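Long-range contact in Hut operon positive regulatory protein (PDB 4H4L), which binds hut operon mRNA when histidine is present, suppressing transcription termination and so switching on the genes for histidine utilization: residues L96-R108 / W120-P132. The protein carries 1 engineered substitution. Residues are numbered along the deposited sequence; the frame is centred on the assembly and turned at random.
Sequences LLRTVGLRFAVLR and WIAVSLYGTIGAP. With HIS (histidine), chain Q.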
ATOM      1  N   LEU A  96      13.833  -4.717  -3.135  1.00 31.12           N
ATOM      2  CA  LEU A  96      13.538  -5.590  -2.002  1.00 33.39           C
ATOM      3  C   LEU A  96      14.204  -6.968  -2.119  1.00 36.72           C
ATOM      4  O   LEU A  96      13.704  -7.933  -1.510  1.00 35.74           O
ATOM      5  CB  LEU A  96      12.041  -5.794  -1.814  1.00 35.38           C
ATOM      6  CG  LEU A  96      11.247  -4.700  -1.113  1.00 38.45           C
ATOM      7  CD1 LEU A  96       9.803  -5.148  -1.005  1.00 35.10           C
ATOM      8  CD2 LEU A  96      11.859  -4.374   0.247  1.00 37.30           C
ATOM      9  N   LEU A  97      15.303  -7.033  -2.901  1.00 33.50           N
ATOM     10  CA  LEU A  97      16.176  -8.182  -3.007  1.00 31.53           C
ATOM     11  C   LEU A  97      15.388  -9.401  -3.434  1.00 32.99           C
ATOM     12  O   LEU A  97      15.554 -10.496  -2.895  1.00 34.62           O
ATOM     13  CB  LEU A  97      16.924  -8.456  -1.692  1.00 30.74           C
ATOM     14  CG  LEU A  97      18.111  -9.451  -1.658  1.00 29.83           C
ATOM     15  CD1 LEU A  97      19.346  -8.956  -2.386  1.00 28.43           C
ATOM     16  CD2 LEU A  97      18.522  -9.692  -0.236  1.00 30.78           C
ATOM     17  N   ARG A  98      14.503  -9.196  -4.394  1.00 34.76           N
ATOM     18  CA  ARG A  98      13.901 -10.314  -5.089  1.00 35.74           C
ATOM     19  C   ARG A  98      13.877 -10.038  -6.577  1.00 41.50           C
ATOM     20  O   ARG A  98      14.112  -8.879  -7.044  1.00 35.75           O
ATOM     21  CB  ARG A  98      12.496 -10.605  -4.576  1.00 33.79           C
ATOM     22  CG  ARG A  98      11.523  -9.504  -4.849  1.00 32.87           C
ATOM     23  CD  ARG A  98      10.312  -9.711  -4.000  1.00 31.97           C
ATOM     24  NE  ARG A  98       9.410  -8.580  -4.059  1.00 29.08           N
ATOM     25  CZ  ARG A  98       8.192  -8.575  -3.523  1.00 29.54           C
ATOM     26  NH1 ARG A  98       7.730  -9.665  -2.916  1.00 32.32           N
ATOM     27  NH2 ARG A  98       7.429  -7.491  -3.607  1.00 27.39           N
ATOM     28  N   THR A  99      13.589 -11.108  -7.321  1.00 40.98           N
ATOM     29  CA  THR A  99      13.649 -11.065  -8.768  1.00 41.54           C
ATOM     30  C   THR A  99      12.641 -12.022  -9.363  1.00 44.60           C
ATOM     31  O   THR A  99      12.200 -12.952  -8.669  1.00 49.12           O
ATOM     32  CB  THR A  99      15.069 -11.383  -9.256  1.00 45.94           C
ATOM     33  OG1 THR A  99      15.154 -11.088 -10.648  1.00 51.41           O
ATOM     34  CG2 THR A  99      15.452 -12.838  -9.007  1.00 41.86           C
ATOM     35  N   VAL A 100      12.258 -11.753 -10.616  1.00 46.20           N
ATOM     36  CA  VAL A 100      11.266 -12.527 -11.354  1.00 45.21           C
ATOM     37  C   VAL A 100      11.810 -13.128 -12.651  1.00 46.72           C
ATOM     38  O   VAL A 100      12.609 -12.531 -13.354  1.00 46.47           O
ATOM     39  CB  VAL A 100      10.056 -11.682 -11.759  1.00 48.51           C
ATOM     40  CG1 VAL A 100       9.215 -11.297 -10.558  1.00 49.39           C
ATOM     41  CG2 VAL A 100      10.508 -10.444 -12.505  1.00 50.87           C
ATOM     42  N   GLY A 101      11.349 -14.327 -12.964  1.00 45.80           N
ATOM     43  CA  GLY A 101      11.469 -14.873 -14.296  1.00 40.84           C
ATOM     44  C   GLY A 101      10.024 -15.081 -14.721  1.00 46.16           C
ATOM     45  O   GLY A 101       9.353 -16.039 -14.261  1.00 37.86           O
ATOM     46  N   LEU A 102       9.514 -14.181 -15.566  1.00 46.16           N
ATOM     47  CA  LEU A 102       8.127 -14.312 -15.963  1.00 47.34           C
ATOM     48  C   LEU A 102       7.965 -14.873 -17.369  1.00 53.51           C
ATOM     49  O   LEU A 102       8.937 -15.018 -18.126  1.00 58.76           O
ATOM     50  CB  LEU A 102       7.388 -12.994 -15.799  1.00 47.12           C
ATOM     51  CG  LEU A 102       7.201 -12.459 -14.375  1.00 51.97           C
ATOM     52  CD1 LEU A 102       6.430 -11.154 -14.433  1.00 52.48           C
ATOM     53  CD2 LEU A 102       6.460 -13.448 -13.488  1.00 50.41           C
ATOM     54  N   ARG A 103       6.733 -15.252 -17.671  1.00 53.63           N
ATOM     55  CA  ARG A 103       6.255 -15.389 -19.028  1.00 54.87           C
ATOM     56  C   ARG A 103       4.950 -14.620 -18.980  1.00 48.57           C
ATOM     57  O   ARG A 103       4.298 -14.640 -17.946  1.00 44.96           O
ATOM     58  CB  ARG A 103       5.999 -16.855 -19.381  1.00 63.39           C
ATOM     59  CG  ARG A 103       5.484 -17.060 -20.814  1.00 74.23           C
ATOM     60  CD  ARG A 103       5.225 -18.524 -21.192  1.00 82.31           C
ATOM     61  NE  ARG A 103       4.559 -18.641 -22.504  1.00 91.23           N
ATOM     62  CZ  ARG A 103       3.977 -19.745 -22.977  1.00 88.33           C
ATOM     63  NH1 ARG A 103       3.963 -20.867 -22.265  1.00 87.79           N
ATOM     64  NH2 ARG A 103       3.406 -19.727 -24.173  1.00 86.23           N
ATOM     65  N   PHE A 104       4.585 -13.955 -20.076  1.00 45.25           N
ATOM     66  CA  PHE A 104       3.356 -13.163 -20.168  1.00 45.50           C
ATOM     67  C   PHE A 104       2.487 -13.477 -21.397  1.00 44.32           C
ATOM     68  O   PHE A 104       2.990 -13.742 -22.504  1.00 42.44           O
ATOM     69  CB  PHE A 104       3.669 -11.648 -20.115  1.00 40.42           C
ATOM     70  CG  PHE A 104       4.577 -11.171 -21.220  1.00 39.17           C
ATOM     71  CD1 PHE A 104       4.043 -10.652 -22.412  1.00 35.97           C
ATOM     72  CD2 PHE A 104       5.968 -11.226 -21.076  1.00 39.04           C
ATOM     73  CE1 PHE A 104       4.879 -10.228 -23.441  1.00 36.17           C
ATOM     74  CE2 PHE A 104       6.822 -10.783 -22.107  1.00 39.72           C
ATOM     75  CZ  PHE A 104       6.275 -10.284 -23.291  1.00 37.28           C
ATOM     76  N   ALA A 105       1.183 -13.426 -21.181  1.00 43.18           N
ATOM     77  CA  ALA A 105       0.215 -13.505 -22.239  1.00 45.55           C
ATOM     78  C   ALA A 105      -0.492 -12.178 -22.258  1.00 53.16           C
ATOM     79  O   ALA A 105      -0.712 -11.622 -21.177  1.00 60.81           O
ATOM     80  CB  ALA A 105      -0.773 -14.600 -21.928  1.00 45.14           C
ATOM     81  N   VAL A 106      -0.838 -11.666 -23.448  1.00 50.20           N
ATOM     82  CA  VAL A 106      -1.703 -10.475 -23.583  1.00 52.86           C
ATOM     83  C   VAL A 106      -2.873 -10.706 -24.542  1.00 55.01           C
ATOM     84  O   VAL A 106      -2.679 -10.899 -25.739  1.00 52.06           O
ATOM     85  CB  VAL A 106      -0.960  -9.230 -24.112  1.00 55.02           C
ATOM     86  CG1 VAL A 106      -1.885  -8.023 -24.097  1.00 50.19           C
ATOM     87  CG2 VAL A 106       0.304  -8.962 -23.321  1.00 54.64           C
ATOM     88  N   LEU A 107      -4.087 -10.651 -24.012  1.00 58.07           N
ATOM     89  CA  LEU A 107      -5.292 -10.827 -24.812  1.00 60.71           C
ATOM     90  C   LEU A 107      -6.077  -9.540 -24.999  1.00 61.74           C
ATOM     91  O   LEU A 107      -6.205  -8.754 -24.062  1.00 67.87           O
ATOM     92  CB  LEU A 107      -6.207 -11.881 -24.197  1.00 60.04           C
ATOM     93  CG  LEU A 107      -6.230 -13.281 -24.795  1.00 64.61           C
ATOM     94  CD1 LEU A 107      -7.487 -13.987 -24.330  1.00 67.26           C
ATOM     95  CD2 LEU A 107      -6.226 -13.234 -26.312  1.00 69.09           C
ATOM     96  N   ARG A 108      -6.599  -9.342 -26.214  1.00 60.95           N
ATOM     97  CA  ARG A 108      -7.502  -8.228 -26.520  1.00 60.88           C
ATOM     98  C   ARG A 108      -8.721  -8.618 -27.383  1.00 64.57           C
ATOM     99  O   ARG A 108      -8.606  -9.303 -28.408  1.00 62.48           O
ATOM    100  CB  ARG A 108      -6.759  -7.058 -27.167  1.00 53.40           C
ATOM    101  CG  ARG A 108      -7.712  -6.017 -27.732  1.00 48.32           C
ATOM    102  CD  ARG A 108      -6.986  -5.059 -28.649  1.00 48.70           C
ATOM    103  NE  ARG A 108      -7.749  -3.836 -28.877  1.00 47.07           N
ATOM    104  CZ  ARG A 108      -7.197  -2.660 -29.172  1.00 48.07           C
ATOM    105  NH1 ARG A 108      -5.865  -2.562 -29.279  1.00 44.36           N
ATOM    106  NH2 ARG A 108      -7.968  -1.584 -29.360  1.00 39.54           N
ATOM    107  N   TRP A 120     -11.480  -5.060 -24.544  1.00 59.26           N
ATOM    108  CA  TRP A 120     -10.895  -5.061 -23.198  1.00 57.99           C
ATOM    109  C   TRP A 120      -9.570  -5.746 -23.313  1.00 58.03           C
ATOM    110  O   TRP A 120      -9.329  -6.446 -24.300  1.00 59.19           O
ATOM    111  CB  TRP A 120     -11.804  -5.797 -22.206  1.00 57.27           C
ATOM    112  CG  TRP A 120     -13.012  -4.968 -21.841  1.00 62.05           C
ATOM    113  CD1 TRP A 120     -14.005  -4.507 -22.695  1.00 64.94           C
ATOM    114  CD2 TRP A 120     -13.375  -4.424 -20.521  1.00 65.30           C
ATOM    115  NE1 TRP A 120     -14.922  -3.742 -22.023  1.00 68.40           N
ATOM    116  CE2 TRP A 120     -14.609  -3.652 -20.721  1.00 67.57           C
ATOM    117  CE3 TRP A 120     -12.824  -4.492 -19.246  1.00 62.26           C
ATOM    118  CZ2 TRP A 120     -15.245  -2.998 -19.678  1.00 67.54           C
ATOM    119  CZ3 TRP A 120     -13.475  -3.829 -18.207  1.00 61.17           C
ATOM    120  CH2 TRP A 120     -14.657  -3.098 -18.417  1.00 64.06           C
ATOM    121  N   ILE A 121      -8.677  -5.554 -22.341  1.00 56.42           N
ATOM    122  CA  ILE A 121      -7.346  -6.182 -22.434  1.00 51.30           C
ATOM    123  C   ILE A 121      -6.995  -6.962 -21.163  1.00 51.70           C
ATOM    124  O   ILE A 121      -7.529  -6.693 -20.095  1.00 51.82           O
ATOM    125  CB  ILE A 121      -6.262  -5.156 -22.859  1.00 48.45           C
ATOM    126  CG1 ILE A 121      -4.959  -5.848 -23.249  1.00 48.65           C
ATOM    127  CG2 ILE A 121      -6.037  -4.107 -21.791  1.00 48.20           C
ATOM    128  CD1 ILE A 121      -3.989  -4.907 -23.926  1.00 44.03           C
ATOM    129  N   ALA A 122      -6.133  -7.956 -21.279  1.00 47.12           N
ATOM    130  CA  ALA A 122      -5.810  -8.758 -20.124  1.00 47.97           C
ATOM    131  C   ALA A 122      -4.355  -9.040 -20.202  1.00 49.35           C
ATOM    132  O   ALA A 122      -3.898  -9.517 -21.222  1.00 50.48           O
ATOM    133  CB  ALA A 122      -6.585 -10.059 -20.117  1.00 46.26           C
ATOM    134  N   VAL A 123      -3.632  -8.703 -19.135  1.00 46.66           N
ATOM    135  CA  VAL A 123      -2.214  -8.939 -19.058  1.00 45.01           C
ATOM    136  C   VAL A 123      -2.026 -10.005 -17.982  1.00 47.13           C
ATOM    137  O   VAL A 123      -2.392  -9.789 -16.835  1.00 50.95           O
ATOM    138  CB  VAL A 123      -1.492  -7.634 -18.731  1.00 46.92           C
ATOM    139  CG1 VAL A 123      -0.000  -7.833 -18.754  1.00 45.34           C
ATOM    140  CG2 VAL A 123      -1.878  -6.551 -19.734  1.00 50.64           C
ATOM    141  N   SER A 124      -1.542 -11.184 -18.356  1.00 42.78           N
ATOM    142  CA  SER A 124      -1.481 -12.285 -17.405  1.00 44.24           C
ATOM    143  C   SER A 124      -0.034 -12.654 -17.221  1.00 43.12           C
ATOM    144  O   SER A 124       0.677 -12.827 -18.203  1.00 38.40           O
ATOM    145  CB  SER A 124      -2.267 -13.513 -17.906  1.00 51.97           C
ATOM    146  OG  SER A 124      -3.648 -13.220 -18.117  1.00 54.82           O
ATOM    147  N   LEU A 125       0.408 -12.764 -15.971  1.00 42.00           N
ATOM    148  CA  LEU A 125       1.815 -12.998 -15.697  1.00 41.58           C
ATOM    149  C   LEU A 125       1.991 -14.350 -15.027  1.00 42.98           C
ATOM    150  O   LEU A 125       1.211 -14.669 -14.142  1.00 46.97           O
ATOM    151  CB  LEU A 125       2.307 -11.910 -14.761  1.00 38.63           C
ATOM    152  CG  LEU A 125       2.304 -10.492 -15.307  1.00 37.55           C
ATOM    153  CD1 LEU A 125       2.586  -9.513 -14.181  1.00 36.05           C
ATOM    154  CD2 LEU A 125       3.376 -10.376 -16.375  1.00 38.50           C
ATOM    155  N   TYR A 126       2.986 -15.140 -15.441  1.00 41.31           N
ATOM    156  CA  TYR A 126       3.351 -16.361 -14.695  1.00 42.33           C
ATOM    157  C   TYR A 126       4.840 -16.663 -14.667  1.00 40.79           C
ATOM    158  O   TYR A 126       5.541 -16.456 -15.630  1.00 48.42           O
ATOM    159  CB  TYR A 126       2.557 -17.605 -15.149  1.00 47.69           C
ATOM    160  CG  TYR A 126       3.018 -18.883 -14.475  1.00 50.98           C
ATOM    161  CD1 TYR A 126       3.841 -19.801 -15.150  1.00 53.64           C
ATOM    162  CD2 TYR A 126       2.678 -19.155 -13.148  1.00 50.88           C
ATOM    163  CE1 TYR A 126       4.295 -20.958 -14.527  1.00 53.91           C
ATOM    164  CE2 TYR A 126       3.129 -20.302 -12.517  1.00 53.99           C
ATOM    165  CZ  TYR A 126       3.931 -21.195 -13.205  1.00 57.89           C
ATOM    166  OH  TYR A 126       4.365 -22.328 -12.564  1.00 58.65           O
ATOM    167  N   GLY A 127       5.322 -17.183 -13.547  1.00 43.89           N
ATOM    168  CA  GLY A 127       6.724 -17.525 -13.430  1.00 40.20           C
ATOM    169  C   GLY A 127       7.156 -17.601 -11.989  1.00 40.77           C
ATOM    170  O   GLY A 127       6.378 -17.873 -11.103  1.00 43.81           O
ATOM    171  N   THR A 128       8.423 -17.378 -11.740  1.00 42.89           N
ATOM    172  CA  THR A 128       8.864 -17.385 -10.371  1.00 47.89           C
ATOM    173  C   THR A 128       9.327 -16.017  -9.871  1.00 48.87           C
ATOM    174  O   THR A 128       9.533 -15.079 -10.654  1.00 49.16           O
ATOM    175  CB  THR A 128      10.023 -18.339 -10.169  1.00 45.66           C
ATOM    176  OG1 THR A 128      11.187 -17.714 -10.702  1.00 49.71           O
ATOM    177  CG2 THR A 128       9.742 -19.670 -10.846  1.00 43.63           C
ATOM    178  N   ILE A 129       9.459 -15.962  -8.547  1.00 45.36           N
ATOM    179  CA  ILE A 129       9.953 -14.851  -7.793  1.00 42.08           C
ATOM    180  C   ILE A 129      10.815 -15.500  -6.711  1.00 42.04           C
ATOM    181  O   ILE A 129      10.489 -16.593  -6.220  1.00 39.37           O
ATOM    182  CB  ILE A 129       8.787 -14.040  -7.190  1.00 46.93           C
ATOM    183  CG1 ILE A 129       9.297 -12.700  -6.630  1.00 45.57           C
ATOM    184  CG2 ILE A 129       7.986 -14.877  -6.184  1.00 44.85           C
ATOM    185  CD1 ILE A 129       8.231 -11.633  -6.573  1.00 44.72           C
ATOM    186  N   GLY A 130      11.930 -14.853  -6.365  1.00 36.46           N
ATOM    187  CA  GLY A 130      12.885 -15.446  -5.429  1.00 39.06           C
ATOM    188  C   GLY A 130      14.103 -14.561  -5.285  1.00 41.30           C
ATOM    189  O   GLY A 130      14.149 -13.454  -5.852  1.00 41.61           O
ATOM    190  N   ALA A 131      15.080 -15.056  -4.530  1.00 42.73           N
ATOM    191  CA  ALA A 131      16.259 -14.290  -4.169  1.00 45.85           C
ATOM    192  C   ALA A 131      17.140 -14.109  -5.379  1.00 51.73           C
ATOM    193  O   ALA A 131      17.067 -14.931  -6.302  1.00 59.07           O
ATOM    194  CB  ALA A 131      17.024 -14.993  -3.066  1.00 46.37           C
ATOM    195  N   PRO A 132      17.984 -13.041  -5.384  1.00 53.55           N
ATOM    196  CA  PRO A 132      18.820 -12.711  -6.551  1.00 55.57           C
ATOM    197  C   PRO A 132      19.675 -13.878  -7.030  1.00 56.92           C
ATOM    198  O   PRO A 132      20.019 -13.932  -8.211  1.00 61.18           O
ATOM    199  CB  PRO A 132      19.702 -11.570  -6.040  1.00 54.54           C
ATOM    200  CG  PRO A 132      18.848 -10.915  -5.012  1.00 53.70           C
ATOM    201  CD  PRO A 132      18.189 -12.060  -4.299  1.00 49.18           C
TER
HETATM  202  N   HIS Q 201      13.796 -12.412  -2.020  1.00 51.77           N
HETATM  203  CA  HIS Q 201      12.645 -13.308  -1.740  1.00 47.80           C
HETATM  204  C   HIS Q 201      13.193 -14.659  -1.659  1.00 48.89           C
HETATM  205  O   HIS Q 201      14.274 -14.767  -1.105  1.00 49.70           O
HETATM  206  CB  HIS Q 201      11.606 -13.249  -2.850  1.00 51.63           C
HETATM  207  CG  HIS Q 201      10.190 -13.624  -2.423  1.00 49.74           C
HETATM  208  ND1 HIS Q 201       9.112 -12.811  -2.644  1.00 49.50           N
HETATM  209  CD2 HIS Q 201       9.698 -14.739  -1.799  1.00 46.37           C
HETATM  210  CE1 HIS Q 201       8.014 -13.394  -2.184  1.00 41.17           C
HETATM  211  NE2 HIS Q 201       8.368 -14.568  -1.693  1.00 44.99           N
HETATM  212  OXT HIS Q 201      12.587 -15.625  -2.134  1.00 50.24           O
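Gly130 O takes a hydrogen bond from Thr99 N at 2.8 Å, and the CA-H of Arg98, just before the strand begins, adds a weaker contact at 3.2 Å. The pairing begun here, ten backbone hydrogen bonds in all, runs to Leu107 and Ala122, joining 99-108 to 120-130 as the central antiparallel hairpin of a four-stranded sheet. The register holds across Gly127, where the second strand turns a corner; a side chain there would strike Gly101 O and, at this backbone conformation, the preceding carbonyl as well, so only glycine fits.

On the face that carries Val100, Phe104 and Val106, the packing is aliphatic. Leu102 reaches CD1 across to Leu125 CD2 at 3.7 Å, and Val106 CG1 lies 3.8 Å from Ile121 CD1. Helix 70-87 backs this layer, with Ala82 and Val86 against Leu125. Nearer the start of the hairpin, Leu97 crosses the Pro132 ring at about a right angle, Leu97 CD1 close to Pro132 CG.

The same end holds the bound histidine. Arg98 places CG between its backbone N and carbonyl carbon (chi1 65°) and then runs extended, bringing its CD 3.8 Å from Ile129 CD1 and the edge of its guanidinium to the imidazole. The NH1 bond to the ligand's ND1 is weak at 3.4 Å but straight (164°), while NE and NH2 are held by the carbonyls of Leu92 and Thr87. Replacing this arginine by alanine removes all three donors and would probably leave the imidazole nitrogen and the two carbonyls without these mates, and Ile129 CD1 without its contact to CD. Tyr69 OH of a second subunit is also hydrogen-bonded to the ligand, so the histidine sits between a hairpin end and a neighbouring chain, an arrangement consistent with sensing at a subunit boundary.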